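Local coordinates for protein HcgB (Methanococcus maripaludis, PDB 5D5P) that probably acts as a guanylyltransferase that attaches a guanylyl group to a pyridinol precursor during biosynthesis of the iron-guanylylpyridinol cofactor of [Fe]-hydrogenase, at residues A[121-129]-A[145-153]; A[33-43]-A[89-100]. All coordinates share one frame; numbering follows the deposited sequence. Where two conformers were deposited one is given.

Both contacts build on one mixed sheet. Contact 2 pairs its parallel strands 39-43 and 97-103, whereas contact 1 seats helix 138-151 on strand 122-128, outermost within the chain on the far side of 111-117. Their centres lie about 15 Å apart, yet they meet in a shared apolar patch: Leu123 CD1 is 3.9 Å from both Thr33 CG2 and Leu97 CD1, and Ile153 CD1 is 4.0 Å from Ile34 CD1. Helix 24-35 thus bridges the two. Contact 1 also reaches the second subunit through Arg152, while contact 2 stays within its own chain.

Contact 1 (A[121-129]-A[145-153]); sequences RILTGSVSP and ELITALERI
Thr124 and Ala149 meet where helix 138-151 crosses strand 122-128; the axes of 122-128 and 145-151 approach to 6.6 Å, their N-to-C directions 140° apart. The Thr124 hydroxyl sits with OG1 on the far side of CB from the backbone N (chi1 -175°), which carries it to the helix; there it donates to Ala149 O at 2.6 Å, tilted 20° from the carbonyl plane. The same OG1 accepts from Arg152 NH2 at 2.9 Å and lies within the guanidinium plane, so one hydroxyl links a helix carbonyl to an arginine. One turn back, Ser126 OG donates to Glu145 O at 2.6 Å. That carbonyl also takes the helical bond from Ala149 N, and the two donors arrive from opposite faces of its plane. Gly125 lies between these polar grips, and the Ala149 methyl comes to 3.7 Å from Gly125 C. Toward the strand's end, the extended Glu145 chain sets OE2 facing Ser128 OG at a very short, doubtful distance, while OE1 forms a salt bridge with Arg101, which probably steadies the carboxylate.

A bend at chi3 turns the Arg152 guanidinium back toward Thr124, with CD 3.2 Å from Gly125 O. Its charged end also serves the dimer: NH2 donates to Ser109 O and NH1 to Ser128 O, both of the second subunit. Without the guanidinium, as with an alanine here, Thr124 OG1 would probably lose its donor and those two carbonyls of the second subunit a partner each.

Thr124 shares a classic beta bulge with Leu123 opposite Ile115 of strand 111-117. Beyond the polar row, Ile153 packs on Ile30 and Ile34 of helix 24-35, and Leu146 and Leu150 of the helix rest against helix 47-57.

Contact 2 (A[33-43]-A[89-100]); sequences TIKSAKNVTVA and AVDSSDADLIIT
Strands 39-43 and 97-103 run side by side as parallel neighbours in the mixed sheet, each led in by a helix, and the contact is their pairing together with the turns that precede it. Thr41 occupies its centre: its N donates to Leu97 O and its O accepts from Ile99 N, both at 2.9 Å and nearly straight. Ala43 N then continues the ladder to Ile99 O. At the entrance the ladder is irregular: Asn39 O accepts Asp96 N at 2.7 Å in its carbonyl plane and Leu97 N only weakly.

Asp96 holds the incoming turn. Its OD2 receives Lys38 N at 2.8 Å on the anti lone pair, and Asn39 N from above the carboxylate plane, 46° out of it. On the other oxygen, OD1 accepts from a water that also bonds to Asp94 O and accepts from Asn39 ND2; Asn39 OD1 in turn pairs with Asn64 at the start of strand 64-67.

On one face of the sheet, Leu97 has CG anti to the backbone N (chi1 -158°), which sends its two methyls beneath helix 24-35. CD2 touches Ile34 CG2 at 4.1 Å, CD1 nears Ile34 CG1, and CB rests 3.7 Å from Ala37 CB; Val40 lies alongside, pointing the same way. Across the sheet, Thr41 CG2 meets Ala89 CB of helix 81-92 at 3.8 Å and its OG1 lies over the Ala95 methyl. Ser93 OG bonds back to Ala89 O where that helix ends.

Two backbone N-H groups and a water thus share the Asp96 carboxylate, an environment likely to favour its negative charge and to fix the turn before strand 39-43, while the backbone ladder and the apolar contacts of Leu97 hold the strands beyond.

Contact 1 (A[121-129]-A[145-153])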
ATOM      1  N   ARG A 121       4.622 -10.533  -7.287  1.00 21.65           N
ATOM      2  CA  ARG A 121       4.900 -10.391  -5.853  1.00 20.93           C
ATOM      3  C   ARG A 121       5.372  -8.994  -5.519  1.00 23.04           C
ATOM      4  O   ARG A 121       6.155  -8.408  -6.251  1.00 23.55           O
ATOM      5  CB  ARG A 121       5.946 -11.413  -5.406  1.00 20.78           C
ATOM      6  CG  ARG A 121       5.453 -12.815  -5.590  1.00 22.35           C
ATOM      7  CD  ARG A 121       6.504 -13.866  -5.218  1.00 25.02           C
ATOM      8  NE  ARG A 121       7.567 -13.906  -6.214  1.00 25.13           N
ATOM      9  CZ  ARG A 121       8.326 -14.971  -6.476  1.00 27.12           C
ATOM     10  NH1 ARG A 121       8.200 -16.111  -5.764  1.00 27.06           N
ATOM     11  NH2 ARG A 121       9.237 -14.895  -7.445  1.00 28.17           N
ATOM     12  N   ILE A 122       4.906  -8.475  -4.384  1.00 20.78           N
ATOM     13  CA  ILE A 122       5.205  -7.090  -4.038  1.00 20.22           C
ATOM     14  C   ILE A 122       6.479  -6.995  -3.207  1.00 19.00           C
ATOM     15  O   ILE A 122       6.565  -7.592  -2.140  1.00 18.68           O
ATOM     16  CB  ILE A 122       4.031  -6.472  -3.258  1.00 20.28           C
ATOM     17  CG1 ILE A 122       2.822  -6.357  -4.186  1.00 24.09           C
ATOM     18  CG2 ILE A 122       4.405  -5.084  -2.709  1.00 19.81           C
ATOM     19  CD1 ILE A 122       1.530  -6.143  -3.408  1.00 25.45           C
ATOM     20  N   LEU A 123       7.457  -6.228  -3.696  1.00 19.11           N
ATOM     21  CA  LEU A 123       8.768  -6.159  -3.054  1.00 18.10           C
ATOM     22  C   LEU A 123       8.887  -4.964  -2.107  1.00 17.02           C
ATOM     23  O   LEU A 123       9.478  -5.051  -1.050  1.00 20.04           O
ATOM     24  CB  LEU A 123       9.873  -6.093  -4.117  1.00 19.28           C
ATOM     25  CG  LEU A 123       9.811  -7.178  -5.185  1.00 20.87           C
ATOM     26  CD1 LEU A 123      10.991  -7.012  -6.115  1.00 23.30           C
ATOM     27  CD2 LEU A 123       9.900  -8.555  -4.516  1.00 24.78           C
ATOM     28  N   THR A 124       8.301  -3.847  -2.517  1.00 20.29           N
ATOM     29  CA  THR A 124       8.352  -2.616  -1.733  1.00 19.02           C
ATOM     30  C   THR A 124       7.365  -1.631  -2.351  1.00 19.25           C
ATOM     31  O   THR A 124       6.810  -1.910  -3.397  1.00 21.23           O
ATOM     32  CB  THR A 124       9.765  -2.005  -1.699  1.00 22.11           C
ATOM     33  OG1 THR A 124       9.769  -0.867  -0.824  1.00 20.44           O
ATOM     34  CG2 THR A 124      10.240  -1.556  -3.099  1.00 21.56           C
ATOM     35  N   GLY A 125       7.154  -0.487  -1.713  1.00 19.24           N
ATOM     36  CA  GLY A 125       6.146   0.450  -2.174  1.00 18.50           C
ATOM     37  C   GLY A 125       6.177   1.731  -1.346  1.00 21.56           C
ATOM     38  O   GLY A 125       6.905   1.839  -0.362  1.00 22.70           O
ATOM     39  N   SER A 126       5.375   2.716  -1.740  1.00 18.90           N
ATOM     40  CA  SER A 126       5.258   3.920  -0.947  1.00 19.23           C
ATOM     41  C   SER A 126       3.944   4.605  -1.300  1.00 21.17           C
ATOM     42  O   SER A 126       3.341   4.276  -2.319  1.00 23.11           O
ATOM     43  CB  SER A 126       6.427   4.840  -1.234  1.00 26.28           C
ATOM     44  OG  SER A 126       6.412   5.105  -2.611  1.00 36.67           O
ATOM     45  N   VAL A 127       3.490   5.524  -0.461  1.00 18.13           N
ATOM     46  CA  VAL A 127       2.215   6.190  -0.742  1.00 18.48           C
ATOM     47  C   VAL A 127       2.391   7.695  -0.743  1.00 18.97           C
ATOM     48  O   VAL A 127       3.341   8.210  -0.179  1.00 22.91           O
ATOM     49  CB  VAL A 127       1.102   5.796   0.261  1.00 22.32           C
ATOM     50  CG1 VAL A 127       0.703   4.329   0.059  1.00 22.47           C
ATOM     51  CG2 VAL A 127       1.520   6.093   1.687  1.00 25.92           C
ATOM     52  N   SER A 128       1.491   8.409  -1.419  1.00 20.80           N
ATOM     53  CA  SER A 128       1.487   9.862  -1.399  1.00 20.60           C
ATOM     54  C   SER A 128       0.047  10.360  -1.308  1.00 19.00           C
ATOM     55  O   SER A 128      -0.880   9.659  -1.747  1.00 22.96           O
ATOM     56  CB  SER A 128       2.184  10.400  -2.663  1.00 32.76           C
ATOM     57  OG  SER A 128       1.562   9.887  -3.848  1.00 38.08           O
ATOM     58  N   PRO A 129      -0.154  11.552  -0.738  1.00 23.43           N
ATOM     59  CA  PRO A 129      -1.529  12.042  -0.587  1.00 24.18           C
ATOM     60  C   PRO A 129      -2.155  12.429  -1.917  1.00 27.18           C
ATOM     61  O   PRO A 129      -1.438  12.781  -2.855  1.00 26.73           O
ATOM     62  CB  PRO A 129      -1.381  13.281   0.293  1.00 26.82           C
ATOM     63  CG  PRO A 129       0.005  13.183   0.888  1.00 28.00           C
ATOM     64  CD  PRO A 129       0.830  12.459  -0.115  1.00 24.04           C
ATOM     65  N   GLU A 145       8.208   9.081  -4.251  1.00 23.99           N
ATOM     66  CA  GLU A 145       7.590   7.762  -4.051  1.00 25.68           C
ATOM     67  C   GLU A 145       8.638   6.698  -4.323  1.00 22.30           C
ATOM     68  O   GLU A 145       8.781   5.741  -3.555  1.00 21.84           O
ATOM     69  CB  GLU A 145       6.374   7.533  -4.973  1.00 26.65           C
ATOM     70  CG  GLU A 145       5.111   8.292  -4.563  1.00 29.37           C
ATOM     71  CD  GLU A 145       4.044   8.275  -5.645  1.00 36.73           C
ATOM     72  OE1 GLU A 145       4.290   7.666  -6.720  1.00 37.83           O
ATOM     73  OE2 GLU A 145       2.962   8.878  -5.426  1.00 34.89           O
ATOM     74  N   LEU A 146       9.374   6.880  -5.416  1.00 21.33           N
ATOM     75  CA  LEU A 146      10.275   5.806  -5.852  1.00 23.62           C
ATOM     76  C   LEU A 146      11.499   5.726  -4.960  1.00 25.71           C
ATOM     77  O   LEU A 146      11.922   4.630  -4.558  1.00 25.20           O
ATOM     78  CB  LEU A 146      10.671   5.995  -7.312  1.00 23.90           C
ATOM     79  CG  LEU A 146      11.615   4.936  -7.888  1.00 23.00           C
ATOM     80  CD1 LEU A 146      11.040   3.555  -7.664  1.00 23.04           C
ATOM     81  CD2 LEU A 146      11.786   5.186  -9.394  1.00 25.10           C
ATOM     82  N   ILE A 147      12.060   6.884  -4.641  1.00 25.70           N
ATOM     83  CA  ILE A 147      13.222   6.944  -3.757  1.00 27.10           C
ATOM     84  C   ILE A 147      12.849   6.362  -2.385  1.00 25.81           C
ATOM     85  O   ILE A 147      13.631   5.613  -1.777  1.00 27.33           O
ATOM     86  CB  ILE A 147      13.754   8.373  -3.612  1.00 31.57           C
ATOM     87  CG1 ILE A 147      14.406   8.804  -4.930  1.00 35.37           C
ATOM     88  CG2 ILE A 147      14.773   8.452  -2.498  1.00 29.26           C
ATOM     89  CD1 ILE A 147      14.935  10.206  -4.914  1.00 42.66           C
ATOM     90  N   THR A 148      11.654   6.684  -1.910  1.00 26.73           N
ATOM     91  CA  THR A 148      11.185   6.149  -0.629  1.00 26.93           C
ATOM     92  C   THR A 148      11.047   4.627  -0.679  1.00 24.44           C
ATOM     93  O   THR A 148      11.475   3.922   0.245  1.00 23.14           O
ATOM     94  CB  THR A 148       9.829   6.784  -0.219  1.00 32.65           C
ATOM     95  OG1 THR A 148      10.040   8.182   0.054  1.00 30.09           O
ATOM     96  CG2 THR A 148       9.306   6.154   1.055  1.00 36.14           C
ATOM     97  N   ALA A 149      10.463   4.126  -1.763  1.00 22.30           N
ATOM     98  CA  ALA A 149      10.225   2.681  -1.881  1.00 23.23           C
ATOM     99  C   ALA A 149      11.559   1.946  -1.936  1.00 24.35           C
ATOM    100  O   ALA A 149      11.696   0.847  -1.375  1.00 23.03           O
ATOM    101  CB  ALA A 149       9.363   2.363  -3.107  1.00 22.39           C
ATOM    102  N   LEU A 150      12.555   2.550  -2.582  1.00 22.19           N
ATOM    103  CA  LEU A 150      13.862   1.899  -2.643  1.00 21.54           C
ATOM    104  C   LEU A 150      14.579   1.988  -1.301  1.00 24.28           C
ATOM    105  O   LEU A 150      15.146   0.999  -0.857  1.00 25.65           O
ATOM    106  CB  LEU A 150      14.728   2.494  -3.752  1.00 23.34           C
ATOM    107  CG  LEU A 150      14.224   2.197  -5.165  1.00 25.39           C
ATOM    108  CD1 LEU A 150      14.927   3.105  -6.155  1.00 26.16           C
ATOM    109  CD2 LEU A 150      14.420   0.728  -5.551  1.00 23.40           C
ATOM    110  N   GLU A 151      14.545   3.151  -0.642  1.00 23.95           N
ATOM    111  CA  GLU A 151      15.253   3.330   0.627  1.00 28.26           C
ATOM    112  C   GLU A 151      14.785   2.376   1.717  1.00 28.80           C
ATOM    113  O   GLU A 151      15.593   1.931   2.549  1.00 29.21           O
ATOM    114  CB  GLU A 151      15.052   4.753   1.137  1.00 35.16           C
ATOM    115  CG  GLU A 151      15.817   5.778   0.397  1.00 46.82           C
ATOM    116  CD  GLU A 151      15.657   7.149   1.001  1.00 53.68           C
ATOM    117  OE1 GLU A 151      14.742   7.326   1.841  1.00 59.02           O
ATOM    118  OE2 GLU A 151      16.449   8.034   0.630  1.00 52.91           O
ATOM    119  N   ARG A 152      13.497   2.050   1.695  1.00 29.02           N
ATOM    120  CA  ARG A 152      12.957   1.234   2.770  1.00 32.49           C
ATOM    121  C   ARG A 152      13.314  -0.242   2.621  1.00 29.79           C
ATOM    122  O   ARG A 152      13.125  -0.994   3.571  1.00 30.00           O
ATOM    123  CB  ARG A 152      11.448   1.424   2.899  1.00 32.63           C
ATOM    124  CG  ARG A 152      10.680   1.020   1.726  1.00 29.16           C
ATOM    125  CD  ARG A 152       9.239   1.531   1.876  1.00 29.09           C
ATOM    126  NE  ARG A 152       8.456   0.806   2.878  1.00 29.21           N
ATOM    127  CZ  ARG A 152       8.008  -0.442   2.741  1.00 26.02           C
ATOM    128  NH1 ARG A 152       7.274  -0.980   3.708  1.00 24.34           N
ATOM    129  NH2 ARG A 152       8.326  -1.179   1.667  1.00 20.85           N
ATOM    130  N   ILE A 153      13.886  -0.657   1.476  1.00 27.35           N
ATOM    131  CA  ILE A 153      14.490  -1.993   1.419  1.00 25.36           C
ATOM    132  C   ILE A 153      16.013  -1.921   1.241  1.00 28.55           C
ATOM    133  O   ILE A 153      16.652  -2.914   0.878  1.00 29.37           O
ATOM    134  CB  ILE A 153      13.859  -2.907   0.323  1.00 24.87           C
ATOM    135  CG1 ILE A 153      13.736  -2.215  -1.040  1.00 23.19           C
ATOM    136  CG2 ILE A 153      12.483  -3.343   0.791  1.00 26.25           C
ATOM    137  CD1 ILE A 153      15.070  -2.104  -1.807  1.00 24.29           C
TER

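Contact 2 (A[33-43]-A[89-100])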
ATOM      1  N   THR A  33      16.921  -9.053  -6.490  1.00 24.70           N
ATOM      2  CA  THR A  33      15.895  -9.138  -7.499  1.00 22.08           C
ATOM      3  C   THR A  33      15.786  -7.846  -8.276  1.00 25.93           C
ATOM      4  O   THR A  33      15.614  -7.857  -9.490  1.00 27.04           O
ATOM      5  CB  THR A  33      14.543  -9.459  -6.836  1.00 26.77           C
ATOM      6  OG1 THR A  33      14.645 -10.743  -6.206  1.00 29.99           O
ATOM      7  CG2 THR A  33      13.421  -9.483  -7.857  1.00 26.55           C
ATOM      8  N   ILE A  34      15.847  -6.728  -7.556  1.00 26.40           N
ATOM      9  CA  ILE A  34      15.747  -5.405  -8.183  1.00 23.65           C
ATOM     10  C   ILE A  34      17.000  -5.114  -9.010  1.00 24.78           C
ATOM     11  O   ILE A  34      16.909  -4.699 -10.163  1.00 27.47           O
ATOM     12  CB  ILE A  34      15.516  -4.273  -7.129  1.00 24.71           C
ATOM     13  CG1 ILE A  34      14.104  -4.379  -6.537  1.00 23.89           C
ATOM     14  CG2 ILE A  34      15.735  -2.897  -7.751  1.00 23.11           C
ATOM     15  CD1 ILE A  34      13.834  -3.473  -5.329  1.00 26.03           C
ATOM     16  N   LYS A  35      18.173  -5.340  -8.430  1.00 25.89           N
ATOM     17  CA  LYS A  35      19.421  -4.965  -9.105  1.00 31.04           C
ATOM     18  C   LYS A  35      19.731  -5.874 -10.295  1.00 33.35           C
ATOM     19  O   LYS A  35      20.410  -5.456 -11.223  1.00 34.58           O
ATOM     20  CB  LYS A  35      20.574  -4.946  -8.105  1.00 34.87           C
ATOM     21  CG  LYS A  35      20.447  -3.824  -7.083  1.00 38.20           C
ATOM     22  CD  LYS A  35      21.541  -3.906  -6.030  1.00 44.48           C
ATOM     23  CE  LYS A  35      21.575  -2.673  -5.137  1.00 48.97           C
ATOM     24  NZ  LYS A  35      22.351  -2.917  -3.871  1.00 51.00           N
ATOM     25  N   SER A  36      19.230  -7.110 -10.272  1.00 33.76           N
ATOM     26  CA  SER A  36      19.577  -8.059 -11.327  0.66 34.82           C
ATOM     27  C   SER A  36      18.563  -8.051 -12.467  1.00 32.37           C
ATOM     28  O   SER A  36      18.736  -8.769 -13.453  1.00 37.09           O
ATOM     29  CB  SER A  36      19.710  -9.474 -10.765  0.66 35.85           C
ATOM     30  OG  SER A  36      18.440 -10.042 -10.502  0.66 32.54           O
ATOM     31  N   ALA A  37      17.521  -7.237 -12.337  1.00 31.95           N
ATOM     32  CA  ALA A  37      16.491  -7.175 -13.363  1.00 30.18           C
ATOM     33  C   ALA A  37      17.083  -6.799 -14.722  1.00 33.95           C
ATOM     34  O   ALA A  37      17.868  -5.844 -14.815  1.00 32.83           O
ATOM     35  CB  ALA A  37      15.408  -6.176 -12.949  1.00 25.98           C
ATOM     36  N   LYS A  38      16.705  -7.543 -15.763  1.00 32.01           N
ATOM     37  CA  LYS A  38      17.211  -7.278 -17.109  1.00 36.39           C
ATOM     38  C   LYS A  38      16.209  -6.542 -17.973  1.00 37.02           C
ATOM     39  O   LYS A  38      16.589  -5.886 -18.943  1.00 37.16           O
ATOM     40  CB  LYS A  38      17.663  -8.570 -17.784  1.00 40.47           C
ATOM     41  CG  LYS A  38      18.705  -9.272 -16.944  1.00 46.10           C
ATOM     42  CD  LYS A  38      19.839  -8.310 -16.610  1.00 51.87           C
ATOM     43  CE  LYS A  38      20.944  -8.979 -15.797  1.00 57.41           C
ATOM     44  NZ  LYS A  38      22.091  -8.056 -15.588  1.00 62.58           N
ATOM     45  N   ASN A  39      14.929  -6.681 -17.635  1.00 33.79           N
ATOM     46  CA  ASN A  39      13.880  -6.031 -18.394  1.00 33.65           C
ATOM     47  C   ASN A  39      12.887  -5.479 -17.395  1.00 32.43           C
ATOM     48  O   ASN A  39      12.228  -6.221 -16.650  1.00 32.63           O
ATOM     49  CB  ASN A  39      13.224  -7.016 -19.362  1.00 38.97           C
ATOM     50  CG  ASN A  39      14.129  -7.373 -20.508  1.00 45.59           C
ATOM     51  OD1 ASN A  39      14.348  -6.571 -21.413  1.00 47.69           O
ATOM     52  ND2 ASN A  39      14.670  -8.583 -20.480  1.00 49.65           N
ATOM     53  N   VAL A  40      12.772  -4.156 -17.394  1.00 25.02           N
ATOM     54  CA  VAL A  40      11.924  -3.472 -16.431  1.00 24.57           C
ATOM     55  C   VAL A  40      10.802  -2.798 -17.168  1.00 25.62           C
ATOM     56  O   VAL A  40      11.056  -2.081 -18.121  1.00 25.79           O
ATOM     57  CB  VAL A  40      12.729  -2.422 -15.635  1.00 27.22           C
ATOM     58  CG1 VAL A  40      11.827  -1.656 -14.681  1.00 25.09           C
ATOM     59  CG2 VAL A  40      13.878  -3.088 -14.859  1.00 31.16           C
ATOM     60  N   THR A  41       9.565  -3.011 -16.722  1.00 24.94           N
ATOM     61  CA  THR A  41       8.419  -2.342 -17.322  1.00 24.05           C
ATOM     62  C   THR A  41       7.852  -1.341 -16.349  1.00 22.03           C
ATOM     63  O   THR A  41       7.651  -1.653 -15.180  1.00 22.41           O
ATOM     64  CB  THR A  41       7.320  -3.352 -17.744  1.00 21.24           C
ATOM     65  OG1 THR A  41       7.761  -4.091 -18.888  1.00 28.22           O
ATOM     66  CG2 THR A  41       6.021  -2.628 -18.128  1.00 22.92           C
ATOM     67  N   VAL A  42       7.622  -0.121 -16.823  1.00 22.14           N
ATOM     68  CA  VAL A  42       6.959   0.886 -16.018  1.00 21.36           C
ATOM     69  C   VAL A  42       5.520   0.976 -16.518  1.00 21.99           C
ATOM     70  O   VAL A  42       5.268   1.195 -17.696  1.00 22.99           O
ATOM     71  CB  VAL A  42       7.653   2.255 -16.102  1.00 22.14           C
ATOM     72  CG1 VAL A  42       7.032   3.188 -15.118  1.00 19.35           C
ATOM     73  CG2 VAL A  42       9.169   2.093 -15.838  1.00 24.22           C
ATOM     74  N   ALA A  43       4.587   0.756 -15.610  1.00 21.36           N
ATOM     75  CA  ALA A  43       3.180   0.627 -15.958  1.00 21.69           C
ATOM     76  C   ALA A  43       2.556   2.002 -16.081  1.00 25.90           C
ATOM     77  O   ALA A  43       1.712   2.378 -15.289  1.00 26.87           O
ATOM     78  CB  ALA A  43       2.434  -0.224 -14.896  1.00 24.76           C
ATOM     79  N   ALA A  89       0.900  -5.484 -16.505  1.00 20.83           N
ATOM     80  CA  ALA A  89       2.255  -5.614 -17.034  1.00 23.95           C
ATOM     81  C   ALA A  89       2.810  -7.016 -16.771  1.00 23.24           C
ATOM     82  O   ALA A  89       3.391  -7.647 -17.652  1.00 25.59           O
ATOM     83  CB  ALA A  89       3.188  -4.523 -16.433  1.00 20.30           C
ATOM     84  N   VAL A  90       2.614  -7.512 -15.558  1.00 21.86           N
ATOM     85  CA  VAL A  90       3.012  -8.883 -15.238  1.00 21.85           C
ATOM     86  C   VAL A  90       2.430  -9.938 -16.192  1.00 23.27           C
ATOM     87  O   VAL A  90       3.162 -10.830 -16.678  1.00 24.29           O
ATOM     88  CB  VAL A  90       2.615  -9.241 -13.797  1.00 23.27           C
ATOM     89  CG1 VAL A  90       2.743 -10.759 -13.545  1.00 25.84           C
ATOM     90  CG2 VAL A  90       3.447  -8.430 -12.817  1.00 22.85           C
ATOM     91  N   ASP A  91       1.141  -9.826 -16.500  1.00 20.92           N
ATOM     92  CA  ASP A  91       0.462 -10.901 -17.216  1.00 21.30           C
ATOM     93  C   ASP A  91       0.592 -10.812 -18.722  1.00 22.67           C
ATOM     94  O   ASP A  91       0.324 -11.776 -19.421  1.00 24.34           O
ATOM     95  CB  ASP A  91      -1.020 -10.923 -16.823  1.00 23.25           C
ATOM     96  CG  ASP A  91      -1.207 -11.322 -15.370  1.00 27.86           C
ATOM     97  OD1 ASP A  91      -0.239 -11.844 -14.764  1.00 28.40           O
ATOM     98  OD2 ASP A  91      -2.298 -11.099 -14.816  1.00 29.40           O
ATOM     99  N   SER A  92       1.014  -9.657 -19.225  1.00 24.51           N
ATOM    100  CA  SER A  92       1.008  -9.474 -20.661  1.00 23.87           C
ATOM    101  C   SER A  92       2.408  -9.316 -21.246  1.00 26.95           C
ATOM    102  O   SER A  92       2.546  -9.190 -22.459  1.00 28.95           O
ATOM    103  CB  SER A  92       0.133  -8.253 -21.028  1.00 27.64           C
ATOM    104  OG  SER A  92       0.760  -7.042 -20.600  1.00 29.64           O
ATOM    105  N   SER A  93       3.432  -9.363 -20.401  1.00 27.59           N
ATOM    106  CA  SER A  93       4.822  -9.202 -20.871  1.00 32.32           C
ATOM    107  C   SER A  93       5.762 -10.139 -20.125  1.00 33.18           C
ATOM    108  O   SER A  93       5.317 -10.873 -19.251  1.00 32.83           O
ATOM    109  CB  SER A  93       5.276  -7.755 -20.701  1.00 35.56           C
ATOM    110  OG  SER A  93       5.581  -7.458 -19.346  1.00 39.19           O
ATOM    111  N   ASP A  94       7.052 -10.185 -20.486  1.00 36.88           N
ATOM    112  CA  ASP A  94       7.951 -10.982 -19.646  1.00 38.95           C
ATOM    113  C   ASP A  94       8.987 -10.109 -18.924  1.00 36.74           C
ATOM    114  O   ASP A  94      10.162 -10.460 -18.827  1.00 37.59           O
ATOM    115  CB  ASP A  94       8.617 -12.122 -20.418  1.00 47.47           C
ATOM    116  CG  ASP A  94       7.717 -13.374 -20.486  1.00 54.96           C
ATOM    117  OD1 ASP A  94       7.367 -13.938 -19.411  1.00 55.46           O
ATOM    118  OD2 ASP A  94       7.375 -13.810 -21.610  1.00 58.99           O
ATOM    119  N   ALA A  95       8.513  -8.987 -18.388  1.00 34.07           N
ATOM    120  CA  ALA A  95       9.345  -8.113 -17.552  1.00 31.40           C
ATOM    121  C   ALA A  95       9.825  -8.862 -16.313  1.00 31.01           C
ATOM    122  O   ALA A  95       9.087  -9.692 -15.777  1.00 30.57           O
ATOM    123  CB  ALA A  95       8.560  -6.860 -17.147  1.00 26.87           C
ATOM    124  N   ASP A  96      11.053  -8.569 -15.873  1.00 28.85           N
ATOM    125  CA  ASP A  96      11.641  -9.108 -14.636  1.00 31.38           C
ATOM    126  C   ASP A  96      11.219  -8.291 -13.427  1.00 28.87           C
ATOM    127  O   ASP A  96      11.245  -8.756 -12.278  1.00 30.73           O
ATOM    128  CB  ASP A  96      13.172  -9.067 -14.676  1.00 37.39           C
ATOM    129  CG  ASP A  96      13.745  -9.881 -15.786  1.00 48.43           C
ATOM    130  OD1 ASP A  96      13.159 -10.938 -16.102  1.00 53.82           O
ATOM    131  OD2 ASP A  96      14.796  -9.474 -16.324  1.00 48.94           O
ATOM    132  N   LEU A  97      10.881  -7.044 -13.697  1.00 23.68           N
ATOM    133  CA  LEU A  97      10.566  -6.095 -12.635  1.00 22.98           C
ATOM    134  C   LEU A  97       9.514  -5.140 -13.179  1.00 18.69           C
ATOM    135  O   LEU A  97       9.619  -4.707 -14.323  1.00 21.95           O
ATOM    136  CB  LEU A  97      11.835  -5.338 -12.201  1.00 25.20           C
ATOM    137  CG  LEU A  97      11.814  -4.703 -10.808  1.00 24.78           C
ATOM    138  CD1 LEU A  97      11.863  -5.780  -9.697  1.00 24.38           C
ATOM    139  CD2 LEU A  97      12.940  -3.675 -10.664  1.00 24.88           C
ATOM    140  N   ILE A  98       8.503  -4.847 -12.372  1.00 17.89           N
ATOM    141  CA  ILE A  98       7.425  -3.952 -12.776  1.00 19.42           C
ATOM    142  C   ILE A  98       7.336  -2.810 -11.767  1.00 20.02           C
ATOM    143  O   ILE A  98       7.284  -3.037 -10.564  1.00 22.21           O
ATOM    144  CB  ILE A  98       6.059  -4.672 -12.837  1.00 21.85           C
ATOM    145  CG1 ILE A  98       6.018  -5.659 -14.002  1.00 24.35           C
ATOM    146  CG2 ILE A  98       4.904  -3.652 -13.018  1.00 21.64           C
ATOM    147  CD1 ILE A  98       6.775  -6.967 -13.740  1.00 25.37           C
ATOM    148  N   ILE A  99       7.335  -1.581 -12.268  1.00 19.57           N
ATOM    149  CA  ILE A  99       7.095  -0.442 -11.392  1.00 19.35           C
ATOM    150  C   ILE A  99       5.769   0.153 -11.763  1.00 20.30           C
ATOM    151  O   ILE A  99       5.530   0.452 -12.934  1.00 20.55           O
ATOM    152  CB  ILE A  99       8.203   0.619 -11.496  1.00 24.90           C
ATOM    153  CG1 ILE A  99       9.529  -0.040 -11.131  1.00 29.98           C
ATOM    154  CG2 ILE A  99       7.850   1.805 -10.550  1.00 19.88           C
ATOM    155  CD1 ILE A  99      10.676   0.781 -11.453  1.00 38.90           C
ATOM    156  N   THR A 100       4.874   0.230 -10.790  1.00 17.20           N
ATOM    157  CA  THR A 100       3.522   0.704 -11.066  1.00 22.10           C
ATOM    158  C   THR A 100       3.127   1.790 -10.105  1.00 21.92           C
ATOM    159  O   THR A 100       3.594   1.830  -8.974  1.00 19.52           O
ATOM    160  CB  THR A 100       2.498  -0.466 -10.969  1.00 23.82           C
ATOM    161  OG1 THR A 100       1.187   0.036 -11.216  1.00 23.38           O
ATOM    162  CG2 THR A 100       2.531  -1.110  -9.569  1.00 24.25           C
TER
HETATM  163  O   HOH W   1      12.652 -10.702 -19.023  1.00 55.29           O